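Local coordinates for protein choline kinase (Cryptosporidium parvum, PDB 3MES) that probably phosphorylates choline, and perhaps ethanolamine, and binds ADP, magnesium ions and the dication decamethonium, at residues B[205-208]-B[209-212]; B[168-171]-B[172-176]; B[414-417]-B[418-421]. All blocks are in the same frame, centred on the assembly; numbering follows the deposited sequence.

In the fold
Followed from the N terminus, the three contacts occur in series; none nests in or crosses another. Each is local, spanning a helical turn or two or a bend and closing no long loop. Contact 2 comes first, in helix 165-179, where the core meets the second subunit. Contact 1 follows in the next helix, 198-214, on the opposite side of the chain's centre, and leans on helices 222-231 and 364-376 near the decamethonium site. Contact 3 comes last, in the tail after helix 391-411, and rests against a different helix, 351-362. Their nearest atoms stay about 16 to 18 Å apart, and they do not touch.

Contact 1 (B[205-208]-B[209-212]); sequences WREE and AKIQ
One outer turn of helix 198-214 joins Glu207 and Lys210 in a salt bridge and lays the chain of Lys210 along that of Arg206, a compact example of charge pairing one helical turn apart. Lys210 NZ reaches Glu207 OE2 at 3.2 Å, a weak hydrogen bond within the ion pair. Both partners curl to meet: the Glu207 chain folds at chi2 (-52°), while that of Lys210 turns at chi2 and again at chi4, bringing the ammonium back over the preceding turn. Arg206 runs side by side with Lys210 and points the same way, its CG 3.7 Å from Lys210 CE, so the two cationic chains share an apolar flank. Their charged ends stay apart, with Arg206 NE 4.5 Å from Lys210 NZ. Glu207 OE2 is shared, since Arg206 NE also makes a long pair with it, 3.7 Å; the common carboxylate probably offsets part of the like-charge cost.

Beneath this network the backbone is regular. Lys210 N donates to Arg206 O at 3.1 Å in a nearly straight bond (171°), and Ile211 N does likewise to Glu207 O. Ile211 CG1 packs 3.4 Å from that same Glu207 O. Leu229 of helix 222-231 touches both Arg206 and Lys210. On another flank, Glu208 OE1 is held by the backbone N of Phe117, and the ring of Trp205 meets Trp374, a residue of the decamethonium pocket. The arrangement is typical of an i to i+3 salt bridge on a surface helix, here with Trp205 turned toward the ligand side.

Contact 2 (B[168-171]-B[172-176]); sequences CVEV and AKNMG
The side-chain amide of Asn174 presents one face to the backbone of the preceding turn: Glu170 O sits almost straight above its CG, at 3.2 Å. The first torsion of Asn174 (-63°) sets the amide there, beside its own backbone N. The other flat group, the carboxylate of Glu170, is turned 58° from the amide plane; its chain, extended beyond CG, carries it out from the helix, where its oxygens meet polar partners.

Along that rim a water mediates between opposite charges. Water 1 is 2.6 Å from Glu170 OE2 and 3.0 Å from Lys173 NZ; it accepts from the ammonium and is placed to donate to the carboxylate, although competing acceptors leave its use of protons less certain. The two charged atoms themselves, Glu170 OE2 and Lys173 NZ, stay 4.6 Å apart, beyond a direct salt bridge. Bends at chi2 and chi3 bring the ammonium round to the water.

The main chain supplies the scaffold. Met175 N binds Val171 O at 2.8 Å, almost perfectly straight (176°), whereas Lys173 N reaches Val169 O at 3.1 Å from well above the carbonyl plane. Val171 and Met175 turn to Tyr301 of helix 294-303 and to Leu269; Ala172 and Cys168 meet Phe333 of helix 327-342.

Across the dimer interface, Val169 packs on Val169 of the second subunit, and Lys173 NZ has only a weak, long-range ionic partner in Glu170 OE1 of that subunit. Glu170 OE2 also accepts from the backbone N of Ile281. The buried carboxylate is thus probably stabilised as an anion by a water, a backbone N-H and more distant lysines, Lys173 and Lys173 of the second subunit, without a direct salt bridge inside this helix.

Contact 3 (B[414-417]-B[418-421]); sequences ILPL and NSWL
Pro416 O receives two donors from one residue: Ser419 OG at 2.7 Å, in the carbonyl plane, and Ser419 N at 3.1 Å, from above that plane. The hydroxyl folds back because its first torsion (68°) sets OG between the backbone N and the carbonyl carbon of Ser419. Leu417 O likewise takes two backbone donors: Trp420 N at 3.1 Å makes the i+3 bond of a 3-10 turn, and Leu421 N at 3.0 Å the i+4 bond of an alpha turn.

Trp420 closes the bend from the other end. Its NE1 donates to Ile414 O at 2.8 Å, the carbonyl oxygen lying at the edge of the indole, close to its plane. Leu421 CB sits 4.2 Å above the ring plane, over its centre, and Leu417 O lies over the same face, toward the pyrrole end. Leu417 points the same way as the indole, its CD1 4.0 Å from Trp420 CZ2. Pro416, which follows a cis peptide bond, has CG 3.3 Å from Asn418 OD1.

Farther out, Val362 of helix 351-362 touches Ile414, Leu415 and Leu417, and Lys358 of that helix makes a cation-pi contact with Trp420. Tyr256 and Phe260 receive Leu421. The chemistry implies that this tail beyond the last long helix is probably held largely by its own carbonyls, two doubly engaged and a third spent on the indole N-H, while apolar chains anchor it to the fold.

Contact 1 (B[205-208]-B[209-212])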
# COMPACT_ATOMS: atom_id res chain seq x y z
N TRP B 205 4.65 6.72 -33.76
CA TRP B 205 3.79 7.88 -33.53
C TRP B 205 4.32 9.13 -34.22
O TRP B 205 3.56 10.06 -34.52
CB TRP B 205 3.58 8.13 -32.03
CG TRP B 205 2.72 7.09 -31.38
CD1 TRP B 205 2.04 6.09 -32.00
CD2 TRP B 205 2.43 6.97 -29.98
NE1 TRP B 205 1.35 5.34 -31.07
CE2 TRP B 205 1.58 5.86 -29.83
CE3 TRP B 205 2.82 7.68 -28.84
CZ2 TRP B 205 1.10 5.45 -28.58
CZ3 TRP B 205 2.34 7.27 -27.61
CH2 TRP B 205 1.49 6.17 -27.49
N ARG B 206 5.62 9.16 -34.49
CA ARG B 206 6.21 10.27 -35.24
C ARG B 206 5.59 10.34 -36.63
O ARG B 206 5.23 11.42 -37.10
CB ARG B 206 7.72 10.10 -35.36
CG ARG B 206 8.37 11.14 -36.25
CD ARG B 206 9.85 10.86 -36.43
NE ARG B 206 10.09 9.53 -36.99
CZ ARG B 206 11.29 9.00 -37.15
NH1 ARG B 206 12.38 9.68 -36.80
NH2 ARG B 206 11.41 7.78 -37.67
N GLU B 207 5.47 9.19 -37.27
CA GLU B 207 4.90 9.11 -38.61
C GLU B 207 3.41 9.47 -38.62
O GLU B 207 2.94 10.13 -39.54
CB GLU B 207 5.13 7.73 -39.22
CG GLU B 207 6.59 7.46 -39.55
CD GLU B 207 7.21 8.56 -40.39
OE1 GLU B 207 6.50 9.11 -41.26
OE2 GLU B 207 8.39 8.88 -40.17
N GLU B 208 2.68 9.03 -37.60
CA GLU B 208 1.27 9.39 -37.49
C GLU B 208 1.11 10.90 -37.37
O GLU B 208 0.18 11.49 -37.92
CB GLU B 208 0.60 8.67 -36.31
CG GLU B 208 0.31 7.20 -36.56
CD GLU B 208 -0.49 6.55 -35.44
OE1 GLU B 208 -0.43 5.32 -35.29
OE2 GLU B 208 -1.18 7.28 -34.70
N ALA B 209 2.02 11.54 -36.64
CA ALA B 209 2.00 12.99 -36.48
C ALA B 209 2.19 13.70 -37.82
O ALA B 209 1.39 14.57 -38.18
CB ALA B 209 3.06 13.43 -35.48
N LYS B 210 3.24 13.34 -38.55
CA LYS B 210 3.47 13.88 -39.88
C LYS B 210 2.17 13.93 -40.68
O LYS B 210 1.79 14.98 -41.20
CB LYS B 210 4.49 13.04 -40.64
CG LYS B 210 5.92 13.54 -40.57
CD LYS B 210 6.58 13.20 -39.24
CE LYS B 210 8.09 13.17 -39.38
NZ LYS B 210 8.53 12.10 -40.33
N ILE B 211 1.51 12.79 -40.79
CA ILE B 211 0.25 12.68 -41.51
C ILE B 211 -0.75 13.75 -41.07
O ILE B 211 -1.32 14.45 -41.90
CB ILE B 211 -0.38 11.28 -41.33
CG1 ILE B 211 0.52 10.21 -41.96
CG2 ILE B 211 -1.77 11.25 -41.93
CD1 ILE B 211 0.09 8.80 -41.66
N GLN B 212 -0.95 13.85 -39.76
CA GLN B 212 -1.88 14.84 -39.22
C GLN B 212 -1.44 16.26 -39.53
O GLN B 212 -2.26 17.10 -39.91
CB GLN B 212 -2.04 14.65 -37.70
CG GLN B 212 -2.81 13.40 -37.32
CD GLN B 212 -4.22 13.38 -37.89
OE1 GLN B 212 -4.78 12.32 -38.16
NE2 GLN B 212 -4.79 14.57 -38.09

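Contact 2 (B[168-171]-B[172-176])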
# COMPACT_ATOMS: atom_id res chain seq x y z
N CYS B 168 2.78 8.19 -2.82
CA CYS B 168 3.89 7.96 -3.74
C CYS B 168 4.43 6.54 -3.64
O CYS B 168 4.57 5.84 -4.65
CB CYS B 168 5.01 8.96 -3.49
SG CYS B 168 6.46 8.71 -4.53
N VAL B 169 4.73 6.11 -2.42
CA VAL B 169 5.35 4.81 -2.20
C VAL B 169 4.43 3.62 -2.46
O VAL B 169 4.91 2.52 -2.74
CB VAL B 169 5.96 4.70 -0.79
CG1 VAL B 169 7.12 5.67 -0.63
CG2 VAL B 169 4.89 4.93 0.27
N GLU B 170 3.12 3.82 -2.37
CA GLU B 170 2.20 2.72 -2.69
C GLU B 170 2.17 2.44 -4.19
O GLU B 170 2.13 1.29 -4.61
CB GLU B 170 0.78 2.98 -2.18
CG GLU B 170 -0.21 1.93 -2.69
CD GLU B 170 -1.50 1.89 -1.89
OE1 GLU B 170 -1.80 2.86 -1.17
OE2 GLU B 170 -2.21 0.87 -2.00
N VAL B 171 2.20 3.50 -5.00
CA VAL B 171 2.26 3.33 -6.44
C VAL B 171 3.56 2.66 -6.86
O VAL B 171 3.56 1.75 -7.69
CB VAL B 171 2.07 4.67 -7.19
CG1 VAL B 171 2.61 5.82 -6.36
CG2 VAL B 171 2.73 4.62 -8.56
N ALA B 172 4.68 3.10 -6.28
CA ALA B 172 5.98 2.50 -6.58
C ALA B 172 5.97 1.01 -6.26
O ALA B 172 6.62 0.21 -6.93
CB ALA B 172 7.10 3.21 -5.81
N LYS B 173 5.22 0.64 -5.23
CA LYS B 173 5.10 -0.76 -4.83
C LYS B 173 4.29 -1.54 -5.86
O LYS B 173 4.64 -2.67 -6.22
CB LYS B 173 4.43 -0.88 -3.46
CG LYS B 173 4.36 -2.31 -2.94
CD LYS B 173 3.02 -2.59 -2.30
CE LYS B 173 1.90 -2.42 -3.31
NZ LYS B 173 0.57 -2.69 -2.70
N ASN B 174 3.20 -0.94 -6.33
CA ASN B 174 2.34 -1.55 -7.34
C ASN B 174 3.04 -1.67 -8.69
O ASN B 174 2.97 -2.71 -9.34
CB ASN B 174 1.05 -0.75 -7.49
CG ASN B 174 0.22 -0.74 -6.23
OD1 ASN B 174 -0.55 0.19 -5.98
ND2 ASN B 174 0.37 -1.79 -5.42
N MET B 175 3.70 -0.60 -9.12
CA MET B 175 4.46 -0.62 -10.37
C MET B 175 5.50 -1.74 -10.33
O MET B 175 5.68 -2.46 -11.32
CB MET B 175 5.14 0.73 -10.61
CG MET B 175 5.89 0.82 -11.94
SD MET B 175 6.75 2.39 -12.18
CE MET B 175 5.38 3.52 -12.39
N GLY B 176 6.16 -1.90 -9.19
CA GLY B 176 7.15 -2.95 -9.02
C GLY B 176 6.57 -4.35 -9.17
O GLY B 176 7.19 -5.22 -9.79
O HOH W 1 -1.83 -1.11 -3.70

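Contact 3 (B[414-417]-B[418-421])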
# COMPACT_ATOMS: atom_id res chain seq x y z
N ILE B 414 23.78 15.01 -15.61
CA ILE B 414 23.15 13.71 -15.85
C ILE B 414 23.35 13.27 -17.29
O ILE B 414 23.55 12.09 -17.57
CB ILE B 414 21.65 13.73 -15.50
CG1 ILE B 414 21.46 13.97 -14.00
CG2 ILE B 414 20.99 12.43 -15.93
CD1 ILE B 414 20.02 13.91 -13.54
N LEU B 415 23.27 14.23 -18.22
CA LEU B 415 23.61 13.98 -19.61
C LEU B 415 24.97 14.58 -19.93
O LEU B 415 25.30 15.67 -19.46
CB LEU B 415 22.55 14.57 -20.55
CG LEU B 415 21.20 13.87 -20.64
CD1 LEU B 415 20.25 14.66 -21.52
CD2 LEU B 415 21.36 12.44 -21.16
N PRO B 416 25.78 13.87 -20.74
CA PRO B 416 25.42 12.58 -21.32
C PRO B 416 25.71 11.41 -20.38
O PRO B 416 26.54 11.52 -19.49
CB PRO B 416 26.32 12.50 -22.55
CG PRO B 416 27.54 13.27 -22.16
CD PRO B 416 27.09 14.35 -21.21
N LEU B 417 25.02 10.29 -20.59
CA LEU B 417 25.19 9.10 -19.76
C LEU B 417 26.65 8.67 -19.66
O LEU B 417 27.14 8.36 -18.57
CB LEU B 417 24.37 7.93 -20.31
CG LEU B 417 22.91 7.81 -19.90
CD1 LEU B 417 22.79 7.78 -18.38
CD2 LEU B 417 22.10 8.96 -20.48
N ASN B 418 27.34 8.64 -20.79
CA ASN B 418 28.69 8.11 -20.84
C ASN B 418 29.71 8.90 -20.02
O ASN B 418 30.87 8.49 -19.91
CB ASN B 418 29.17 7.96 -22.30
CG ASN B 418 29.13 9.27 -23.07
OD1 ASN B 418 29.07 10.35 -22.48
ND2 ASN B 418 29.16 9.17 -24.39
N SER B 419 29.28 10.02 -19.45
CA SER B 419 30.20 10.85 -18.67
C SER B 419 30.18 10.52 -17.17
O SER B 419 30.95 11.09 -16.40
CB SER B 419 29.89 12.34 -18.88
OG SER B 419 28.64 12.70 -18.32
N TRP B 420 29.31 9.60 -16.76
CA TRP B 420 29.23 9.22 -15.35
C TRP B 420 28.83 7.76 -15.13
O TRP B 420 29.41 7.07 -14.30
CB TRP B 420 28.29 10.16 -14.59
CG TRP B 420 26.83 10.00 -14.93
CD1 TRP B 420 26.14 10.66 -15.90
CD2 TRP B 420 25.89 9.12 -14.30
NE1 TRP B 420 24.83 10.25 -15.91
CE2 TRP B 420 24.65 9.30 -14.94
CE3 TRP B 420 25.98 8.19 -13.26
CZ2 TRP B 420 23.51 8.59 -14.57
CZ3 TRP B 420 24.85 7.49 -12.89
CH2 TRP B 420 23.63 7.69 -13.55
N LEU B 421 27.83 7.30 -15.88
CA LEU B 421 27.27 5.97 -15.69
C LEU B 421 28.33 4.87 -15.58
O LEU B 421 28.18 3.94 -14.79
CB LEU B 421 26.28 5.63 -16.81
CG LEU B 421 25.57 4.28 -16.72
CD1 LEU B 421 24.77 4.18 -15.42
CD2 LEU B 421 24.67 4.06 -17.93